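Long-range contacts in extracellular sialidase/neuraminidase, putative (PDB 2XZI), which hydrolyses glycosidic bonds to release terminal sialic acids as an exo-sialidase, and acts as a Kdnase, probably preferring KDN: residues Y116-W121 and L153-S158; W102-P107 and W182-P187; H12-L17 and I371-N376. All coordinates share one frame; numbering follows the deposited sequence. Where two conformers were deposited one is given.

Contact 1 (Y116-W121 and L153-S158)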
loop_
_atom_site.group_PDB
_atom_site.type_symbol
_atom_site.label_atom_id
_atom_site.label_comp_id
_atom_site.label_asym_id
_atom_site.label_seq_id
_atom_site.Cartn_x
_atom_site.Cartn_y
_atom_site.Cartn_z
ATOM N N TYR A 116 -8.657 -5.091 -9.801
ATOM C CA TYR A 116 -9.157 -5.706 -8.613
ATOM C C TYR A 116 -8.683 -4.926 -7.400
ATOM O O TYR A 116 -7.538 -4.490 -7.348
ATOM C CB TYR A 116 -8.635 -7.128 -8.519
ATOM C CG TYR A 116 -9.286 -8.166 -9.405
ATOM C CD1 TYR A 116 -10.620 -8.535 -9.211
ATOM C CD2 TYR A 116 -8.539 -8.831 -10.369
ATOM C CE1 TYR A 116 -11.201 -9.533 -9.999
ATOM C CE2 TYR A 116 -9.109 -9.820 -11.152
ATOM C CZ TYR A 116 -10.434 -10.154 -10.950
ATOM O OH TYR A 116 -11.010 -11.167 -11.699
ATOM N N LEU A 117 -9.570 -4.753 -6.423
ATOM C CA LEU A 117 -9.195 -4.121 -5.167
ATOM C C LEU A 117 -9.675 -4.990 -4.001
ATOM O O LEU A 117 -10.874 -5.089 -3.719
ATOM C CB LEU A 117 -9.724 -2.681 -5.084
ATOM C CG LEU A 117 -9.476 -1.923 -3.783
ATOM C CD1 LEU A 117 -8.046 -1.489 -3.694
ATOM C CD2 LEU A 117 -10.367 -0.705 -3.773
ATOM N N PHE A 118 -8.722 -5.644 -3.350
ATOM C CA PHE A 118 -9.019 -6.336 -2.103
ATOM C C PHE A 118 -8.999 -5.353 -0.941
ATOM O O PHE A 118 -8.221 -4.410 -0.940
ATOM C CB PHE A 118 -8.001 -7.457 -1.857
ATOM C CG PHE A 118 -8.162 -8.648 -2.772
ATOM C CD1 PHE A 118 -7.532 -8.692 -4.026
ATOM C CD2 PHE A 118 -8.963 -9.731 -2.378
ATOM C CE1 PHE A 118 -7.712 -9.802 -4.881
ATOM C CE2 PHE A 118 -9.141 -10.840 -3.232
ATOM C CZ PHE A 118 -8.503 -10.864 -4.477
ATOM N N LEU A 119 -9.874 -5.583 0.038
ATOM C CA LEU A 119 -10.046 -4.672 1.171
ATOM C C LEU A 119 -10.345 -5.478 2.417
ATOM O O LEU A 119 -10.876 -6.578 2.308
ATOM C CB LEU A 119 -11.259 -3.744 0.966
ATOM C CG LEU A 119 -11.341 -2.869 -0.264
ATOM C CD1 LEU A 119 -12.741 -2.271 -0.425
ATOM C CD2 LEU A 119 -10.315 -1.767 -0.160
ATOM N N SER A 120 -10.033 -4.911 3.579
ATOM C CA SER A 120 -10.463 -5.435 4.865
ATOM C C SER A 120 -11.619 -4.582 5.403
ATOM O O SER A 120 -11.737 -3.388 5.073
ATOM C CB SER A 120 -9.290 -5.403 5.852
ATOM O OG SER A 120 -8.218 -6.251 5.437
ATOM N N TRP A 121 -12.481 -5.209 6.210
ATOM C CA TRP A 121 -13.583 -4.516 6.863
ATOM C C TRP A 121 -13.681 -5.003 8.297
ATOM O O TRP A 121 -13.408 -6.182 8.576
ATOM C CB TRP A 121 -14.890 -4.853 6.138
ATOM C CG TRP A 121 -16.107 -4.290 6.774
ATOM C CD1 TRP A 121 -16.661 -3.080 6.499
ATOM C CD2 TRP A 121 -16.946 -4.908 7.769
ATOM N NE1 TRP A 121 -17.782 -2.889 7.261
ATOM C CE2 TRP A 121 -17.984 -3.991 8.052
ATOM C CE3 TRP A 121 -16.911 -6.133 8.465
ATOM C CZ2 TRP A 121 -18.994 -4.261 8.997
ATOM C CZ3 TRP A 121 -17.919 -6.395 9.416
ATOM C CH2 TRP A 121 -18.936 -5.459 9.664
ATOM N N LEU A 153 -12.871 -9.942 4.539
ATOM C CA LEU A 153 -12.109 -9.700 3.334
ATOM C C LEU A 153 -13.098 -9.504 2.208
ATOM O O LEU A 153 -13.927 -10.383 1.930
ATOM C CB LEU A 153 -11.189 -10.893 3.028
ATOM C CG LEU A 153 -10.369 -10.758 1.739
ATOM C CD1 LEU A 153 -9.208 -9.819 1.997
ATOM C CD2 LEU A 153 -9.848 -12.079 1.300
ATOM N N TYR A 154 -13.030 -8.331 1.588
ATOM C CA TYR A 154 -13.905 -7.944 0.501
ATOM C C TYR A 154 -13.150 -7.761 -0.801
ATOM O O TYR A 154 -11.954 -7.454 -0.804
ATOM C CB TYR A 154 -14.577 -6.638 0.878
ATOM C CG TYR A 154 -15.843 -6.806 1.698
ATOM C CD1 TYR A 154 -15.808 -6.868 3.099
ATOM C CD2 TYR A 154 -17.084 -6.879 1.075
ATOM C CE1 TYR A 154 -16.984 -6.986 3.839
ATOM C CE2 TYR A 154 -18.264 -7.000 1.826
ATOM C CZ TYR A 154 -18.208 -7.067 3.190
ATOM O OH TYR A 154 -19.383 -7.181 3.912
ATOM N N LEU A 155 -13.866 -7.921 -1.908
ATOM C CA LEU A 155 -13.307 -7.666 -3.230
ATOM C C LEU A 155 -14.242 -6.804 -4.054
ATOM O O LEU A 155 -15.424 -7.118 -4.196
ATOM C CB LEU A 155 -13.033 -8.986 -3.959
ATOM C CG LEU A 155 -12.460 -8.876 -5.372
ATOM C CD1 LEU A 155 -11.042 -8.269 -5.387
ATOM C CD2 LEU A 155 -12.470 -10.247 -6.058
ATOM N N THR A 156 -13.702 -5.714 -4.588
ATOM C CA THR A 156 -14.399 -4.923 -5.597
ATOM C C THR A 156 -13.510 -4.854 -6.836
ATOM O O THR A 156 -12.308 -5.166 -6.783
ATOM C CB THR A 156 -14.770 -3.525 -5.055
ATOM O OG1 THR A 156 -15.345 -2.739 -6.112
ATOM C CG2 THR A 156 -13.550 -2.799 -4.509
ATOM N N GLU A 157 -14.098 -4.495 -7.969
ATOM C CA GLU A 157 -13.297 -4.300 -9.167
ATOM C C GLU A 157 -13.880 -3.216 -10.046
ATOM O O GLU A 157 -15.041 -2.834 -9.890
ATOM C CB GLU A 157 -13.091 -5.608 -9.941
ATOM C CG GLU A 157 -14.340 -6.184 -10.582
ATOM C CD GLU A 157 -15.255 -6.881 -9.600
ATOM O OE1 GLU A 157 -14.746 -7.623 -8.731
ATOM O OE2 GLU A 157 -16.484 -6.708 -9.709
ATOM N N SER A 158 -13.032 -2.700 -10.921
ATOM C CA SER A 158 -13.448 -1.714 -11.910
ATOM C C SER A 158 -13.151 -2.231 -13.304
ATOM O O SER A 158 -12.086 -2.801 -13.553
ATOM C CB SER A 158 -12.738 -0.383 -11.661
ATOM O OG SER A 158 -12.987 0.550 -12.711
#

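Contact 2 (W102-P107 and W182-P187). With KDM (deamino-alpha-neuraminic acid), chain C.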
loop_
_atom_site.group_PDB
_atom_site.type_symbol
_atom_site.label_atom_id
_atom_site.label_comp_id
_atom_site.label_asym_id
_atom_site.label_seq_id
_atom_site.Cartn_x
_atom_site.Cartn_y
_atom_site.Cartn_z
ATOM N N TRP A 102 -13.682 0.482 6.404
ATOM C CA TRP A 102 -13.297 -0.071 5.110
ATOM C C TRP A 102 -11.854 0.338 4.857
ATOM O O TRP A 102 -11.562 1.535 4.790
ATOM C CB TRP A 102 -14.166 0.483 3.976
ATOM C CG TRP A 102 -15.601 0.089 4.030
ATOM C CD1 TRP A 102 -16.615 0.817 4.563
ATOM C CD2 TRP A 102 -16.181 -1.132 3.552
ATOM N NE1 TRP A 102 -17.807 0.130 4.441
ATOM C CE2 TRP A 102 -17.565 -1.066 3.824
ATOM C CE3 TRP A 102 -15.667 -2.269 2.908
ATOM C CZ2 TRP A 102 -18.448 -2.104 3.487
ATOM C CZ3 TRP A 102 -16.543 -3.295 2.570
ATOM C CH2 TRP A 102 -17.916 -3.201 2.858
ATOM N N GLY A 103 -10.955 -0.627 4.691
ATOM C CA GLY A 103 -9.550 -0.266 4.535
ATOM C C GLY A 103 -8.634 -1.318 3.974
ATOM O O GLY A 103 -9.066 -2.246 3.291
ATOM N N ASN A 104 -7.348 -1.156 4.278
ATOM C CA ASN A 104 -6.295 -2.027 3.734
ATOM C C ASN A 104 -6.342 -2.147 2.200
ATOM O O ASN A 104 -6.337 -3.250 1.658
ATOM C CB ASN A 104 -6.370 -3.429 4.367
ATOM C CG ASN A 104 -5.817 -3.464 5.766
ATOM O OD1 ASN A 104 -6.418 -2.910 6.700
ATOM N ND2 ASN A 104 -4.659 -4.083 5.929
ATOM N N PRO A 105 -6.409 -1.019 1.477
ATOM C CA PRO A 105 -6.495 -1.190 0.024
ATOM C C PRO A 105 -5.319 -1.984 -0.547
ATOM O O PRO A 105 -4.156 -1.666 -0.279
ATOM C CB PRO A 105 -6.469 0.259 -0.499
ATOM C CG PRO A 105 -5.779 1.016 0.583
ATOM C CD PRO A 105 -6.263 0.400 1.844
ATOM N N THR A 106 -5.636 -3.028 -1.318
ATOM C CA THR A 106 -4.619 -3.875 -1.951
ATOM C C THR A 106 -5.045 -4.164 -3.398
ATOM O O THR A 106 -5.662 -5.192 -3.685
ATOM C CB THR A 106 -4.380 -5.170 -1.146
ATOM O OG1 THR A 106 -4.218 -4.836 0.233
ATOM C CG2 THR A 106 -3.126 -5.893 -1.619
ATOM N N PRO A 107 -4.707 -3.245 -4.310
ATOM C CA PRO A 107 -5.103 -3.347 -5.719
ATOM C C PRO A 107 -4.150 -4.197 -6.542
ATOM O O PRO A 107 -2.960 -4.298 -6.220
ATOM C CB PRO A 107 -5.077 -1.888 -6.189
ATOM C CG PRO A 107 -3.981 -1.272 -5.358
ATOM C CD PRO A 107 -4.149 -1.912 -3.996
ATOM N N TRP A 182 -8.788 -11.200 13.977
ATOM C CA TRP A 182 -8.067 -10.199 13.194
ATOM C C TRP A 182 -7.672 -10.777 11.840
ATOM O O TRP A 182 -7.439 -11.990 11.699
ATOM C CB TRP A 182 -6.834 -9.659 13.932
ATOM C CG TRP A 182 -6.200 -8.506 13.203
ATOM C CD1 TRP A 182 -5.019 -8.523 12.509
ATOM C CD2 TRP A 182 -6.712 -7.167 13.098
ATOM N NE1 TRP A 182 -4.768 -7.275 11.970
ATOM C CE2 TRP A 182 -5.800 -6.435 12.301
ATOM C CE3 TRP A 182 -7.863 -6.522 13.583
ATOM C CZ2 TRP A 182 -5.987 -5.076 12.010
ATOM C CZ3 TRP A 182 -8.055 -5.168 13.275
ATOM C CH2 TRP A 182 -7.121 -4.472 12.498
ATOM N N ASP A 183 -7.635 -9.902 10.835
ATOM C CA ASP A 183 -7.129 -10.237 9.508
ATOM C C ASP A 183 -6.652 -8.953 8.856
ATOM O O ASP A 183 -6.979 -7.851 9.320
ATOM C CB ASP A 183 -8.199 -10.900 8.615
ATOM C CG ASP A 183 -7.627 -11.437 7.306
ATOM O OD1 ASP A 183 -6.416 -11.786 7.286
ATOM O OD2 ASP A 183 -8.393 -11.490 6.306
ATOM N N ALA A 184 -5.877 -9.103 7.788
ATOM C CA ALA A 184 -5.428 -7.972 6.970
ATOM C C ALA A 184 -5.102 -8.480 5.594
ATOM O O ALA A 184 -4.589 -9.591 5.439
ATOM C CB ALA A 184 -4.200 -7.300 7.582
ATOM N N VAL A 185 -5.397 -7.670 4.584
ATOM C CA VAL A 185 -4.849 -7.873 3.233
ATOM C C VAL A 185 -3.890 -6.718 2.942
ATOM O O VAL A 185 -4.142 -5.572 3.362
ATOM C CB VAL A 185 -5.957 -8.009 2.154
ATOM C CG1 VAL A 185 -6.855 -6.755 2.095
ATOM C CG2 VAL A 185 -5.364 -8.384 0.790
ATOM N N GLY A 186 -2.773 -7.021 2.284
ATOM C CA GLY A 186 -1.748 -6.001 2.048
ATOM C C GLY A 186 -1.387 -5.272 3.338
ATOM O O GLY A 186 -1.103 -5.904 4.346
ATOM N N PRO A 187 -1.460 -3.933 3.354
ATOM C CA PRO A 187 -1.947 -3.073 2.284
ATOM C C PRO A 187 -0.841 -2.683 1.315
ATOM O O PRO A 187 0.340 -2.721 1.670
ATOM C CB PRO A 187 -2.426 -1.848 3.046
ATOM C CG PRO A 187 -1.457 -1.733 4.214
ATOM C CD PRO A 187 -1.194 -3.186 4.598
HETATM C C2 KDM C . -1.306 0.287 12.148
HETATM C C1 KDM C . 0.035 1.008 12.200
HETATM C C3 KDM C . -2.180 0.849 11.011
HETATM C C4 KDM C . -3.198 -0.184 10.447
HETATM C C5 KDM C . -3.420 -1.417 11.332
HETATM C C6 KDM C . -2.054 -2.094 11.611
HETATM C C7 KDM C . -2.132 -3.196 12.679
HETATM C C8 KDM C . -0.792 -3.948 12.775
HETATM C C9 KDM C . -0.841 -5.008 13.862
HETATM O O5 KDM C . -4.364 -2.334 10.724
HETATM O O1A KDM C . 0.117 2.154 11.698
HETATM O O1B KDM C . 0.961 0.384 12.770
HETATM O O4 KDM C . -4.447 0.485 10.273
HETATM O O6 KDM C . -1.021 -1.141 12.033
HETATM O O7 KDM C . -2.441 -2.600 13.941
HETATM O O8 KDM C . -0.491 -4.611 11.538
HETATM O O9 KDM C . -1.796 -6.001 13.456
HETATM O O2 KDM C . -1.912 0.555 13.419
#

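Contact 3 (H12-L17 and I371-N376)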
loop_
_atom_site.group_PDB
_atom_site.type_symbol
_atom_site.label_atom_id
_atom_site.label_comp_id
_atom_site.label_asym_id
_atom_site.label_seq_id
_atom_site.Cartn_x
_atom_site.Cartn_y
_atom_site.Cartn_z
ATOM N N HIS A 12 12.895 14.523 -9.975
ATOM C CA HIS A 12 11.970 14.296 -8.866
ATOM C C HIS A 12 10.986 15.437 -8.779
ATOM O O HIS A 12 11.316 16.599 -9.038
ATOM C CB HIS A 12 12.726 14.193 -7.531
ATOM C CG HIS A 12 13.255 15.506 -7.047
ATOM N ND1 HIS A 12 12.531 16.328 -6.208
ATOM C CD2 HIS A 12 14.425 16.145 -7.285
ATOM C CE1 HIS A 12 13.230 17.419 -5.955
ATOM N NE2 HIS A 12 14.384 17.331 -6.590
ATOM N N ASP A 13 9.767 15.101 -8.391
ATOM C CA ASP A 13 8.799 16.112 -7.962
ATOM C C ASP A 13 7.884 15.472 -6.930
ATOM O O ASP A 13 7.740 14.246 -6.879
ATOM C CB ASP A 13 8.012 16.704 -9.142
ATOM C CG ASP A 13 7.605 18.180 -8.921
ATOM O OD1 ASP A 13 7.573 18.679 -7.776
ATOM O OD2 ASP A 13 7.300 18.858 -9.929
ATOM N N GLU A 14 7.279 16.306 -6.103
ATOM C CA GLU A 14 6.551 15.807 -4.964
ATOM C C GLU A 14 5.558 16.844 -4.492
ATOM O O GLU A 14 5.825 18.052 -4.535
ATOM C CB GLU A 14 7.533 15.423 -3.853
ATOM C CG GLU A 14 8.521 16.522 -3.447
ATOM C CD GLU A 14 9.724 16.676 -4.373
ATOM O OE1 GLU A 14 10.185 15.681 -4.974
ATOM O OE2 GLU A 14 10.217 17.813 -4.498
ATOM N N PHE A 15 4.401 16.375 -4.048
ATOM C CA PHE A 15 3.362 17.244 -3.503
ATOM C C PHE A 15 2.332 16.430 -2.730
ATOM O O PHE A 15 2.172 15.239 -2.987
ATOM C CB PHE A 15 2.700 18.114 -4.602
ATOM C CG PHE A 15 2.198 17.350 -5.800
ATOM C CD1 PHE A 15 0.895 16.845 -5.845
ATOM C CD2 PHE A 15 3.012 17.190 -6.909
ATOM C CE1 PHE A 15 0.436 16.159 -6.982
ATOM C CE2 PHE A 15 2.574 16.499 -8.036
ATOM C CZ PHE A 15 1.278 15.973 -8.071
ATOM N N PRO A 16 1.615 17.062 -1.787
ATOM C CA PRO A 16 0.529 16.322 -1.109
ATOM C C PRO A 16 -0.585 15.944 -2.088
ATOM O O PRO A 16 -1.003 16.774 -2.924
ATOM C CB PRO A 16 0.018 17.308 -0.052
ATOM C CG PRO A 16 1.100 18.369 0.041
ATOM C CD PRO A 16 1.742 18.445 -1.290
ATOM N N LEU A 17 -1.043 14.691 -1.998
ATOM C CA LEU A 17 -2.141 14.243 -2.845
ATOM C C LEU A 17 -3.432 14.004 -2.060
ATOM O O LEU A 17 -4.541 14.145 -2.606
ATOM C CB LEU A 17 -1.743 12.991 -3.644
ATOM C CG LEU A 17 -2.768 12.469 -4.648
ATOM C CD1 LEU A 17 -3.067 13.554 -5.690
ATOM C CD2 LEU A 17 -2.297 11.171 -5.318
ATOM N N ILE A 371 1.559 12.007 0.713
ATOM C CA ILE A 371 2.381 12.678 -0.287
ATOM C C ILE A 371 2.493 11.798 -1.520
ATOM O O ILE A 371 2.615 10.573 -1.392
ATOM C CB ILE A 371 3.811 12.953 0.271
ATOM C CG1 ILE A 371 3.794 13.828 1.529
ATOM C CG2 ILE A 371 4.756 13.512 -0.815
ATOM C CD1 ILE A 371 2.755 14.885 1.562
ATOM N N TRP A 372 2.427 12.417 -2.700
ATOM C CA TRP A 372 2.744 11.761 -3.966
ATOM C C TRP A 372 4.112 12.195 -4.471
ATOM O O TRP A 372 4.413 13.393 -4.542
ATOM C CB TRP A 372 1.676 12.108 -4.992
ATOM C CG TRP A 372 1.947 11.750 -6.416
ATOM C CD1 TRP A 372 2.108 12.637 -7.448
ATOM C CD2 TRP A 372 2.023 10.438 -6.992
ATOM N NE1 TRP A 372 2.296 11.958 -8.629
ATOM C CE2 TRP A 372 2.241 10.611 -8.382
ATOM C CE3 TRP A 372 1.943 9.131 -6.473
ATOM C CZ2 TRP A 372 2.363 9.534 -9.261
ATOM C CZ3 TRP A 372 2.074 8.059 -7.354
ATOM C CH2 TRP A 372 2.277 8.276 -8.735
ATOM N N ARG A 373 4.931 11.224 -4.843
ATOM C CA ARG A 373 6.268 11.499 -5.337
ATOM C C ARG A 373 6.437 10.817 -6.667
ATOM O O ARG A 373 5.935 9.687 -6.866
ATOM C CB ARG A 373 7.313 10.926 -4.409
ATOM C CG ARG A 373 7.384 11.577 -3.061
ATOM C CD ARG A 373 8.512 10.981 -2.218
ATOM N NE ARG A 373 8.791 11.849 -1.079
ATOM C CZ ARG A 373 9.538 12.949 -1.146
ATOM N NH1 ARG A 373 10.100 13.319 -2.291
ATOM N NH2 ARG A 373 9.716 13.688 -0.057
ATOM N N ARG A 374 7.150 11.494 -7.568
ATOM C CA ARG A 374 7.696 10.872 -8.767
ATOM C C ARG A 374 9.194 11.073 -8.753
ATOM O O ARG A 374 9.669 12.178 -8.468
ATOM C CB ARG A 374 7.097 11.493 -10.022
ATOM C CG ARG A 374 5.649 11.134 -10.229
ATOM C CD ARG A 374 4.867 12.133 -11.103
ATOM N NE ARG A 374 5.655 12.673 -12.208
ATOM C CZ ARG A 374 5.880 12.044 -13.360
ATOM N NH1 ARG A 374 5.350 10.846 -13.588
ATOM N NH2 ARG A 374 6.666 12.612 -14.275
ATOM N N PHE A 375 9.947 10.030 -9.086
ATOM C CA PHE A 375 11.389 10.168 -9.246
ATOM C C PHE A 375 11.863 9.095 -10.188
ATOM O O PHE A 375 11.212 8.061 -10.329
ATOM C CB PHE A 375 12.117 10.082 -7.889
ATOM C CG PHE A 375 11.661 8.948 -7.006
ATOM C CD1 PHE A 375 12.166 7.681 -7.180
ATOM C CD2 PHE A 375 10.747 9.164 -5.980
ATOM C CE1 PHE A 375 11.762 6.638 -6.363
ATOM C CE2 PHE A 375 10.342 8.122 -5.158
ATOM C CZ PHE A 375 10.864 6.854 -5.357
ATOM N N ASN A 376 12.974 9.340 -10.870
ATOM C CA ASN A 376 13.539 8.311 -11.723
ATOM C C ASN A 376 14.668 7.548 -11.054
ATOM O O ASN A 376 15.079 7.856 -9.932
ATOM C CB ASN A 376 13.944 8.856 -13.098
ATOM C CG ASN A 376 15.011 9.941 -13.036
ATOM O OD1 ASN A 376 15.501 10.330 -11.964
ATOM N ND2 ASN A 376 15.364 10.447 -14.205
HETATM O O HOH W 1 10.083 12.919 -5.335
#

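Contact 1 (Y116-W121 and L153-S158)
L155 lays one methyl, CD1, over the ring of F118. This CD1 lies 3.6 Å from the centroid of the F118 ring and 5° off the ring normal, a CH-pi contact over the middle of the face. CG of L155 stands anti to the backbone N (chi1 179°); the end of the side chain comes nearer the other strand. The same methyl also reaches the neighbouring ring, with L155 CD1 3.9 Å from Y116 CD1. Beyond it, Y116 and E157 run side by side and point the same way. Y116 CD1 is 3.9 Å from E157 CB, while the ring plane is steeply turned against the carboxylate. The carboxylate finds its partner elsewhere, in S166.

L117, L119, Y154 and T156 occupy the other face. T156 offers its methyl, and T156 CG2 lies 3.9 Å from L117 CB. T156 CG2 also comes within 4.2 Å of L119 CD1. The T156 hydroxyl is bonded to the backbone O of S166. At the far end Y154 turns its ring edge toward the face of W121. This is an offset edge-to-face pair, with centroids of the Y154 ring and the W121 five-membered ring 5.7 Å apart and planes at 66°.

The backbones beneath are antiparallel. L117 with T156 and L119 with Y154 are hydrogen-bonded pairs, each closed by two N-H to O bonds. CA-H...O contacts from F118, L153 and L155 add to them.

Strand 115-122 is an inner strand of a four-stranded propeller blade, flanked by 101-109 and 152-158. W218 packs edge-to-face with Y116 and F118, and I200 of strand 198-202 touches F118. On the opposite face L70 of strand 68-74 packs against L117 and L119, so the blade is sandwiched between its two neighbours.

Contact 2 (W102-P107 and W182-P187)
N104 and T106 of one strand receive the loop from A184 to P187, while W182, two residues before A184, turns its indole to the bound sugar. W182 CZ2 is 3.4 Å from O5 of deamino-alpha-neuraminic acid, and this oxygen sits at the ring edge, near its plane. R151 makes a cation-pi contact with the same indole. D183 holds R205 in a salt bridge.

A184 brings CB to within 3.6 Å of N104 ND2. V185 follows with the main polar link: N104 ND2 donates to V185 O at 3.0 Å, with an angle of 155° at the hydrogen. N104 CG is anti to the carbonyl carbon, beside the backbone N (chi1 -76°), and V185 O lies close to the amide plane. The other end of that amide, OD1, is bonded to R151, so the group is held at both ends. Both V185 methyls pack on T106; CG1 also meets the N104 carbonyl. V185 CG1 is 3.6 Å from N104 O, and V185 CG2 is 3.9 Å from T106 CB.

At G186 the chain passes tightly by T106, with G186 CA 3.3 Å from T106 OG1. T106 OG1 donates to N104 O within its own strand, at 3.0 Å, from above the carbonyl plane. A cis peptide bond then leads into P187. Its ring packs on the strand, with P187 CB 3.8 Å from P105 O.

The setting is that of a sialidase beta-propeller. Strand 101-109 forms an edge of one blade's sheet, and the loop leads on to strand 191-192 of the next. The loop thus joins two blades and supplies W182 to the sugar pocket, which R39, R58, D64 and R302 help to form.

Contact 3 (H12-L17 and I371-N376)
E14 crosses the tip of R373, and its side chain can be followed outward. E14 CB lies over one face of the R373 guanidinium, 3.7 Å from NH1. E14 CG stands between the backbone N and the carbonyl carbon (chi1 53°) and is 3.8 Å from R373 NH1. The chain bends at chi2. OE1 then gathers three partners. E14 OE1 forms a long salt bridge with R373 NH1 at 3.6 Å. H12 ND1 donates to E14 OE1 at 2.7 Å, in the histidine ring plane and on the syn lone pair. A water donates to OE1 and accepts from R373 NH1. The stronger partner of R373 is E335, salt-bridged through NH2.

On the opposite face W372 and F15 form an offset edge-to-face pair, the W372 edge toward the F15 face, with F15 CZ 3.5 Å from W372 CD1. Two pairs of backbone hydrogen bonds, D13 with R374 and F15 with W372, join the antiparallel strands.

Strand 12-18 is the outer strand of its sheet, with 368-375 between it and 349-356. The N-terminal strand thus completes the blade made by the last strands, a closure known from beta-propellers. N376 follows as N-cap of helix 377-381.

Overall arrangement
Contact 1 and strand 102-107 of contact 2 lie in one blade. The centres of the two contacts are 8 Å apart, and strands 101-109 and 115-122 are neighbours in its sheet. S120 N lies 2.8 Å from G103 O, a probable hydrogen bond. Contact 2 then ties this sheet to the loop that brings W182 to the sugar. Contact 1 stands further back, with the W121 side chain about 12 Å from a bound sugar and about 8 Å from the sodium ion. Contact 3 closes another blade, on the opposite side of the chain's centre from contact 1. Its centre is 26 Å from that of contact 1 and 24 Å from that of contact 2, and it touches neither.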